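Local coordinates for protein ribonucleoside-diphosphate reductase, alpha chain (Actinobacillus ureae ATCC 25976, PDB 6DQX) that is the catalytic subunit of a class Id ribonucleotide reductase, probably reducing ribonucleoside diphosphates to the deoxynucleotides needed for DNA synthesis, at residues I91-I103 and F315-S327. Residues are numbered along the deposited sequence; the frame is centred on the assembly and turned at random.
Sequences IWSNFGLDRGLPI and FLDVVMSEFIEKS. With EDO (1,2-ethanediol), chain F.
Glu-322 and Lys-326 reach into the loop after helix 89-94 by different first torsions: CG of Glu-322 lies anti to its backbone N (chi1 179°), whereas that of Lys-326 lies anti to the carbonyl carbon (chi1 -74°), its chain extended beyond. Glu-322 OE1 accepts Gly-96 N-H through its syn lone pair at 2.7 Å, inside the type II turn from Asn-94 to Leu-97. Glu-322 OE2 rests 3.5 Å from Pro-102 CG. Lys-326 NZ donates to Leu-97 O at 2.6 Å and, from above the carbonyl plane, to Gly-100 O at 3.2 Å, so that one amine holds the loop at Leu-97 and again at Gly-100. Glu-322 OE2 also makes a long salt bridge to the same NZ, which may partly offset the lysine charge. In the ribonucleotide reductase barrel fold, the contact joins the end of helix 89-94 and the loop after it to helix 308-327, with strand 288-296 touching Ile-91 and Ile-103. An edge-to-face pair marks the apolar part: the edge of Phe-315 meets the face of Phe-95, centroids 5.2 Å apart and planes at 71°. Ile-91 CG2 reaches the Phe-315 edge in plane, 3.7 Å from CZ. Pro-102 CB packs against Val-319 CG1, and Ile-103 CG2 approaches Phe-323 CD1 to 3.6 Å, while Leu-101 CD1 meets that ring's edge.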
ATOM      1  N   ILE A  91      14.807  10.722 -19.860  1.00 15.68           N
ATOM      2  CA  ILE A  91      15.433  11.957 -20.326  1.00 15.53           C
ATOM      3  C   ILE A  91      14.675  12.519 -21.543  1.00 15.69           C
ATOM      4  O   ILE A  91      14.332  13.713 -21.574  1.00 17.69           O
ATOM      5  CB  ILE A  91      16.944  11.716 -20.619  1.00 15.38           C
ATOM      6  CG1 ILE A  91      17.673  11.525 -19.277  1.00 15.25           C
ATOM      7  CG2 ILE A  91      17.536  12.862 -21.436  1.00 15.12           C
ATOM      8  CD1 ILE A  91      19.065  10.906 -19.345  1.00 14.99           C
ATOM      9  N   TRP A  92      14.399  11.665 -22.518  1.00 15.63           N
ATOM     10  CA  TRP A  92      13.594  12.059 -23.700  1.00 16.21           C
ATOM     11  C   TRP A  92      12.264  12.627 -23.234  1.00 16.84           C
ATOM     12  O   TRP A  92      11.800  13.658 -23.746  1.00 18.01           O
ATOM     13  CB  TRP A  92      13.296  10.875 -24.619  1.00 16.65           C
ATOM     14  CG  TRP A  92      14.292  10.624 -25.686  1.00 17.47           C
ATOM     15  CD1 TRP A  92      15.225   9.614 -25.717  1.00 18.24           C
ATOM     16  CD2 TRP A  92      14.467  11.370 -26.894  1.00 18.33           C
ATOM     17  NE1 TRP A  92      15.978   9.703 -26.868  1.00 17.88           N
ATOM     18  CE2 TRP A  92      15.533  10.767 -27.607  1.00 18.58           C
ATOM     19  CE3 TRP A  92      13.835  12.491 -27.442  1.00 19.22           C
ATOM     20  CZ2 TRP A  92      15.977  11.248 -28.838  1.00 19.06           C
ATOM     21  CZ3 TRP A  92      14.267  12.960 -28.677  1.00 19.40           C
ATOM     22  CH2 TRP A  92      15.332  12.344 -29.359  1.00 18.53           C
ATOM     23  N   SER A  93      11.656  11.953 -22.263  1.00 17.64           N
ATOM     24  CA  SER A  93      10.297  12.346 -21.815  1.00 18.12           C
ATOM     25  C   SER A  93      10.252  13.629 -20.993  1.00 19.31           C
ATOM     26  O   SER A  93       9.344  14.468 -21.199  1.00 20.41           O
ATOM     27  CB  SER A  93       9.622  11.207 -21.057  1.00 18.19           C
ATOM     28  OG  SER A  93       9.407  10.105 -21.916  1.00 18.67           O
ATOM     29  N   ASN A  94      11.205  13.782 -20.066  1.00 18.26           N
ATOM     30  CA  ASN A  94      11.086  14.723 -18.962  1.00 18.54           C
ATOM     31  C   ASN A  94      12.203  15.728 -18.787  1.00 17.56           C
ATOM     32  O   ASN A  94      12.011  16.699 -18.069  1.00 17.71           O
ATOM     33  CB  ASN A  94      10.932  13.936 -17.631  1.00 20.65           C
ATOM     34  CG  ASN A  94       9.834  12.867 -17.690  1.00 22.48           C
ATOM     35  OD1 ASN A  94       9.997  11.774 -17.145  1.00 24.01           O
ATOM     36  ND2 ASN A  94       8.710  13.178 -18.372  1.00 22.37           N
ATOM     37  N   PHE A  95      13.394  15.502 -19.355  1.00 16.71           N
ATOM     38  CA  PHE A  95      14.515  16.415 -19.082  1.00 17.35           C
ATOM     39  C   PHE A  95      14.233  17.852 -19.522  1.00 18.10           C
ATOM     40  O   PHE A  95      13.820  18.086 -20.658  1.00 17.30           O
ATOM     41  CB  PHE A  95      15.821  15.914 -19.737  1.00 17.26           C
ATOM     42  CG  PHE A  95      17.010  16.800 -19.467  1.00 16.86           C
ATOM     43  CD1 PHE A  95      17.524  16.921 -18.192  1.00 17.37           C
ATOM     44  CD2 PHE A  95      17.607  17.535 -20.488  1.00 17.21           C
ATOM     45  CE1 PHE A  95      18.614  17.751 -17.930  1.00 17.20           C
ATOM     46  CE2 PHE A  95      18.691  18.376 -20.232  1.00 16.68           C
ATOM     47  CZ  PHE A  95      19.212  18.461 -18.970  1.00 17.42           C
ATOM     48  N   GLY A  96      14.485  18.814 -18.632  1.00 18.87           N
ATOM     49  CA  GLY A  96      14.206  20.211 -18.908  1.00 21.41           C
ATOM     50  C   GLY A  96      12.728  20.608 -18.875  1.00 21.51           C
ATOM     51  O   GLY A  96      12.413  21.766 -19.100  1.00 23.65           O
ATOM     52  N   LEU A  97      11.827  19.668 -18.604  1.00 22.44           N
ATOM     53  CA  LEU A  97      10.385  19.932 -18.536  1.00 23.28           C
ATOM     54  C   LEU A  97       9.866  19.816 -17.095  1.00 25.60           C
ATOM     55  O   LEU A  97      10.533  19.280 -16.210  1.00 22.73           O
ATOM     56  CB  LEU A  97       9.622  18.950 -19.428  1.00 22.99           C
ATOM     57  CG  LEU A  97      10.061  18.789 -20.885  1.00 22.98           C
ATOM     58  CD1 LEU A  97       9.198  17.766 -21.597  1.00 23.45           C
ATOM     59  CD2 LEU A  97      10.033  20.119 -21.617  1.00 23.83           C
ATOM     60  N   ASP A  98       8.652  20.314 -16.858  1.00 27.70           N
ATOM     61  CA  ASP A  98       8.044  20.214 -15.518  1.00 29.97           C
ATOM     62  C   ASP A  98       7.682  18.789 -15.111  1.00 28.06           C
ATOM     63  O   ASP A  98       7.893  18.396 -13.963  1.00 29.47           O
ATOM     64  CB  ASP A  98       6.792  21.098 -15.439  1.00 34.48           C
ATOM     65  CG  ASP A  98       7.120  22.570 -15.517  1.00 38.15           C
ATOM     66  OD1 ASP A  98       8.279  22.949 -15.237  1.00 42.48           O
ATOM     67  OD2 ASP A  98       6.212  23.364 -15.848  1.00 45.23           O
ATOM     68  N   ARG A  99       7.150  18.017 -16.051  1.00 29.04           N
ATOM     69  CA  ARG A  99       6.636  16.688 -15.743  1.00 27.33           C
ATOM     70  C   ARG A  99       7.732  15.696 -15.342  1.00 28.11           C
ATOM     71  O   ARG A  99       8.899  15.847 -15.741  1.00 26.88           O
ATOM     72  CB  ARG A  99       5.819  16.125 -16.911  1.00 29.05           C
ATOM     73  CG  ARG A  99       6.581  15.816 -18.195  1.00 29.59           C
ATOM     74  CD  ARG A  99       5.694  15.065 -19.172  1.00 30.77           C
ATOM     75  NE  ARG A  99       6.416  14.604 -20.358  1.00 31.55           N
ATOM     76  CZ  ARG A  99       5.863  13.933 -21.376  1.00 34.25           C
ATOM     77  NH1 ARG A  99       4.559  13.638 -21.372  1.00 36.32           N
ATOM     78  NH2 ARG A  99       6.607  13.554 -22.412  1.00 32.98           N
ATOM     79  N   GLY A 100       7.342  14.706 -14.539  1.00 25.42           N
ATOM     80  CA  GLY A 100       8.160  13.513 -14.296  1.00 24.49           C
ATOM     81  C   GLY A 100       9.528  13.742 -13.687  1.00 22.90           C
ATOM     82  O   GLY A 100       9.810  14.784 -13.063  1.00 22.40           O
ATOM     83  N   LEU A 101      10.364  12.722 -13.847  1.00 20.27           N
ATOM     84  CA  LEU A 101      11.736  12.737 -13.362  1.00 19.84           C
ATOM     85  C   LEU A 101      12.608  12.072 -14.432  1.00 18.83           C
ATOM     86  O   LEU A 101      12.138  11.206 -15.168  1.00 19.82           O
ATOM     87  CB  LEU A 101      11.876  11.988 -12.037  1.00 19.35           C
ATOM     88  CG  LEU A 101      11.169  12.601 -10.816  1.00 19.54           C
ATOM     89  CD1 LEU A 101      11.168  11.635  -9.653  1.00 20.00           C
ATOM     90  CD2 LEU A 101      11.825  13.923 -10.423  1.00 20.50           C
ATOM     91  N   PRO A 102      13.890  12.446 -14.486  1.00 18.42           N
ATOM     92  CA  PRO A 102      14.795  11.898 -15.517  1.00 16.48           C
ATOM     93  C   PRO A 102      15.622  10.675 -15.074  1.00 16.94           C
ATOM     94  O   PRO A 102      16.550  10.285 -15.801  1.00 16.31           O
ATOM     95  CB  PRO A 102      15.683  13.116 -15.812  1.00 16.73           C
ATOM     96  CG  PRO A 102      15.887  13.690 -14.455  1.00 16.58           C
ATOM     97  CD  PRO A 102      14.523  13.577 -13.782  1.00 17.67           C
ATOM     98  N   ILE A 103      15.302  10.068 -13.924  1.00 15.29           N
ATOM     99  CA  ILE A 103      16.040   8.910 -13.386  1.00 15.91           C
ATOM    100  C   ILE A 103      15.496   7.593 -13.959  1.00 15.87           C
ATOM    101  O   ILE A 103      14.348   7.534 -14.365  1.00 16.32           O
ATOM    102  CB  ILE A 103      16.077   8.851 -11.840  1.00 15.74           C
ATOM    103  CG1 ILE A 103      14.667   8.985 -11.233  1.00 16.07           C
ATOM    104  CG2 ILE A 103      16.980   9.965 -11.280  1.00 15.71           C
ATOM    105  CD1 ILE A 103      14.506   8.452  -9.830  1.00 16.78           C
ATOM    106  N   PHE A 315      26.729  15.479 -19.363  1.00 13.46           N
ATOM    107  CA  PHE A 315      25.276  15.543 -19.551  1.00 13.53           C
ATOM    108  C   PHE A 315      24.552  14.808 -18.440  1.00 13.32           C
ATOM    109  O   PHE A 315      23.576  15.325 -17.880  1.00 12.62           O
ATOM    110  CB  PHE A 315      24.865  14.977 -20.915  1.00 13.75           C
ATOM    111  CG  PHE A 315      23.389  14.930 -21.124  1.00 14.06           C
ATOM    112  CD1 PHE A 315      22.695  16.104 -21.296  1.00 13.95           C
ATOM    113  CD2 PHE A 315      22.696  13.708 -21.159  1.00 13.82           C
ATOM    114  CE1 PHE A 315      21.325  16.088 -21.494  1.00 14.33           C
ATOM    115  CE2 PHE A 315      21.336  13.683 -21.365  1.00 14.20           C
ATOM    116  CZ  PHE A 315      20.652  14.875 -21.556  1.00 14.16           C
ATOM    117  N   LEU A 316      25.015  13.602 -18.123  1.00 13.14           N
ATOM    118  CA  LEU A 316      24.405  12.814 -17.055  1.00 12.68           C
ATOM    119  C   LEU A 316      24.530  13.489 -15.689  1.00 12.95           C
ATOM    120  O   LEU A 316      23.610  13.430 -14.868  1.00 12.41           O
ATOM    121  CB  LEU A 316      24.978  11.407 -17.043  1.00 13.07           C
ATOM    122  CG  LEU A 316      24.541  10.557 -18.251  1.00 12.95           C
ATOM    123  CD1 LEU A 316      25.112   9.172 -18.131  1.00 13.62           C
ATOM    124  CD2 LEU A 316      23.017  10.479 -18.388  1.00 13.70           C
ATOM    125  N   ASP A 317      25.629  14.203 -15.463  1.00 13.19           N
ATOM    126  CA  ASP A 317      25.734  14.954 -14.218  1.00 14.48           C
ATOM    127  C   ASP A 317      24.698  16.072 -14.125  1.00 14.06           C
ATOM    128  O   ASP A 317      24.130  16.270 -13.068  1.00 13.64           O
ATOM    129  CB  ASP A 317      27.129  15.500 -14.005  1.00 14.71           C
ATOM    130  CG  ASP A 317      27.361  15.936 -12.582  1.00 15.27           C
ATOM    131  OD1 ASP A 317      27.167  15.105 -11.669  1.00 14.90           O
ATOM    132  OD2 ASP A 317      27.747  17.107 -12.357  1.00 16.16           O
ATOM    133  N   VAL A 318      24.430  16.790 -15.213  1.00 14.35           N
ATOM    134  CA  VAL A 318      23.358  17.816 -15.151  1.00 15.99           C
ATOM    135  C   VAL A 318      21.968  17.219 -15.052  1.00 15.46           C
ATOM    136  O   VAL A 318      21.084  17.822 -14.452  1.00 15.48           O
ATOM    137  CB  VAL A 318      23.399  18.835 -16.311  1.00 19.98           C
ATOM    138  CG1 VAL A 318      24.704  19.536 -16.299  1.00 23.15           C
ATOM    139  CG2 VAL A 318      23.172  18.245 -17.675  1.00 21.56           C
ATOM    140  N   VAL A 319      21.770  16.028 -15.628  1.00 14.41           N
ATOM    141  CA  VAL A 319      20.550  15.280 -15.415  1.00 14.62           C
ATOM    142  C   VAL A 319      20.328  14.976 -13.930  1.00 14.60           C
ATOM    143  O   VAL A 319      19.233  15.205 -13.397  1.00 13.51           O
ATOM    144  CB  VAL A 319      20.520  13.998 -16.285  1.00 14.71           C
ATOM    145  CG1 VAL A 319      19.360  13.093 -15.887  1.00 15.90           C
ATOM    146  CG2 VAL A 319      20.446  14.364 -17.779  1.00 14.82           C
ATOM    147  N   MET A 320      21.367  14.518 -13.229  1.00 15.24           N
ATOM    148  CA  MET A 320      21.258  14.310 -11.790  1.00 17.19           C
ATOM    149  C   MET A 320      20.981  15.618 -11.034  1.00 16.37           C
ATOM    150  O   MET A 320      20.191  15.625 -10.089  1.00 15.76           O
ATOM    151  CB  MET A 320      22.533  13.645 -11.232  1.00 19.44           C
ATOM    152  CG  MET A 320      22.391  13.034  -9.838  1.00 22.11           C
ATOM    153  SD  MET A 320      21.098  11.784  -9.596  1.00 29.81           S
ATOM    154  CE  MET A 320      21.002  11.024 -11.231  1.00 20.24           C
ATOM    155  N   SER A 321      21.605  16.714 -11.446  1.00 16.52           N
ATOM    156  CA  SER A 321      21.269  18.023 -10.858  1.00 18.02           C
ATOM    157  C   SER A 321      19.767  18.343 -11.008  1.00 18.52           C
ATOM    158  O   SER A 321      19.140  18.815 -10.052  1.00 16.88           O
ATOM    159  CB  SER A 321      22.141  19.134 -11.443  1.00 17.86           C
ATOM    160  OG  SER A 321      23.493  18.912 -11.113  1.00 17.51           O
ATOM    161  N   GLU A 322      19.179  18.011 -12.160  1.00 19.88           N
ATOM    162  CA  GLU A 322      17.728  18.156 -12.334  1.00 20.27           C
ATOM    163  C   GLU A 322      16.918  17.282 -11.381  1.00 19.87           C
ATOM    164  O   GLU A 322      15.937  17.763 -10.766  1.00 18.54           O
ATOM    165  CB  GLU A 322      17.275  17.879 -13.772  1.00 21.80           C
ATOM    166  CG  GLU A 322      15.767  18.012 -13.922  1.00 22.71           C
ATOM    167  CD  GLU A 322      15.291  17.898 -15.332  1.00 24.12           C
ATOM    168  OE1 GLU A 322      15.394  18.904 -16.048  1.00 26.24           O
ATOM    169  OE2 GLU A 322      14.805  16.809 -15.709  1.00 26.05           O
ATOM    170  N   PHE A 323      17.279  15.997 -11.277  1.00 18.13           N
ATOM    171  CA  PHE A 323      16.595  15.141 -10.331  1.00 17.42           C
ATOM    172  C   PHE A 323      16.667  15.750  -8.929  1.00 17.88           C
ATOM    173  O   PHE A 323      15.650  15.786  -8.218  1.00 18.52           O
ATOM    174  CB  PHE A 323      17.106  13.693 -10.316  1.00 17.35           C
ATOM    175  CG  PHE A 323      16.592  12.914  -9.154  1.00 16.91           C
ATOM    176  CD1 PHE A 323      15.309  12.353  -9.190  1.00 17.19           C
ATOM    177  CD2 PHE A 323      17.327  12.817  -7.982  1.00 16.20           C
ATOM    178  CE1 PHE A 323      14.804  11.691  -8.085  1.00 17.53           C
ATOM    179  CE2 PHE A 323      16.820  12.151  -6.871  1.00 16.64           C
ATOM    180  CZ  PHE A 323      15.562  11.583  -6.925  1.00 17.84           C
ATOM    181  N   ILE A 324      17.850  16.194  -8.521  1.00 17.32           N
ATOM    182  CA  ILE A 324      18.020  16.772  -7.183  1.00 17.40           C
ATOM    183  C   ILE A 324      17.069  17.964  -7.029  1.00 18.17           C
ATOM    184  O   ILE A 324      16.350  18.026  -6.026  1.00 18.58           O
ATOM    185  CB  ILE A 324      19.501  17.119  -6.898  1.00 17.61           C
ATOM    186  CG1 ILE A 324      20.318  15.825  -6.730  1.00 17.44           C
ATOM    187  CG2 ILE A 324      19.680  18.012  -5.653  1.00 17.19           C
ATOM    188  CD1 ILE A 324      21.791  15.992  -7.025  1.00 16.57           C
ATOM    189  N   GLU A 325      17.055  18.877  -8.001  1.00 18.79           N
ATOM    190  CA  GLU A 325      16.221  20.104  -7.905  1.00 21.62           C
ATOM    191  C   GLU A 325      14.723  19.766  -7.844  1.00 22.21           C
ATOM    192  O   GLU A 325      13.973  20.353  -7.046  1.00 21.32           O
ATOM    193  CB  GLU A 325      16.517  21.049  -9.078  1.00 23.26           C
ATOM    194  CG  GLU A 325      15.741  22.365  -9.136  1.00 25.72           C
ATOM    195  CD  GLU A 325      15.888  23.232  -7.889  1.00 28.82           C
ATOM    196  OE1 GLU A 325      14.945  24.012  -7.611  1.00 30.85           O
ATOM    197  OE2 GLU A 325      16.928  23.142  -7.183  1.00 30.90           O
ATOM    198  N   LYS A 326      14.299  18.826  -8.685  1.00 21.96           N
ATOM    199  CA  LYS A 326      12.897  18.415  -8.755  1.00 22.90           C
ATOM    200  C   LYS A 326      12.424  17.657  -7.530  1.00 22.75           C
ATOM    201  O   LYS A 326      11.272  17.843  -7.084  1.00 23.41           O
ATOM    202  CB  LYS A 326      12.640  17.559  -9.999  1.00 23.85           C
ATOM    203  CG  LYS A 326      12.611  18.340 -11.292  1.00 26.09           C
ATOM    204  CD  LYS A 326      12.158  17.433 -12.423  1.00 28.68           C
ATOM    205  CE  LYS A 326      11.834  18.201 -13.683  1.00 29.59           C
ATOM    206  NZ  LYS A 326      11.170  17.265 -14.638  1.00 29.93           N
ATOM    207  N   SER A 327      13.286  16.787  -7.003  1.00 19.98           N
ATOM    208  CA  SER A 327      12.937  15.948  -5.857  1.00 20.21           C
ATOM    209  C   SER A 327      12.970  16.635  -4.500  1.00 20.08           C
ATOM    210  O   SER A 327      12.475  16.058  -3.534  1.00 20.41           O
ATOM    211  CB  SER A 327      13.830  14.703  -5.789  1.00 19.04           C
ATOM    212  OG  SER A 327      15.174  15.058  -5.600  1.00 18.15           O
TER
HETATM  213  C1  EDO F 605      25.699  21.426 -13.008  1.00 32.66           C
HETATM  214  O1  EDO F 605      24.324  21.022 -12.929  1.00 35.43           O
HETATM  215  C2  EDO F 605      26.637  20.234 -13.088  1.00 31.42           C
HETATM  216  O2  EDO F 605      26.297  19.248 -12.120  1.00 29.62           O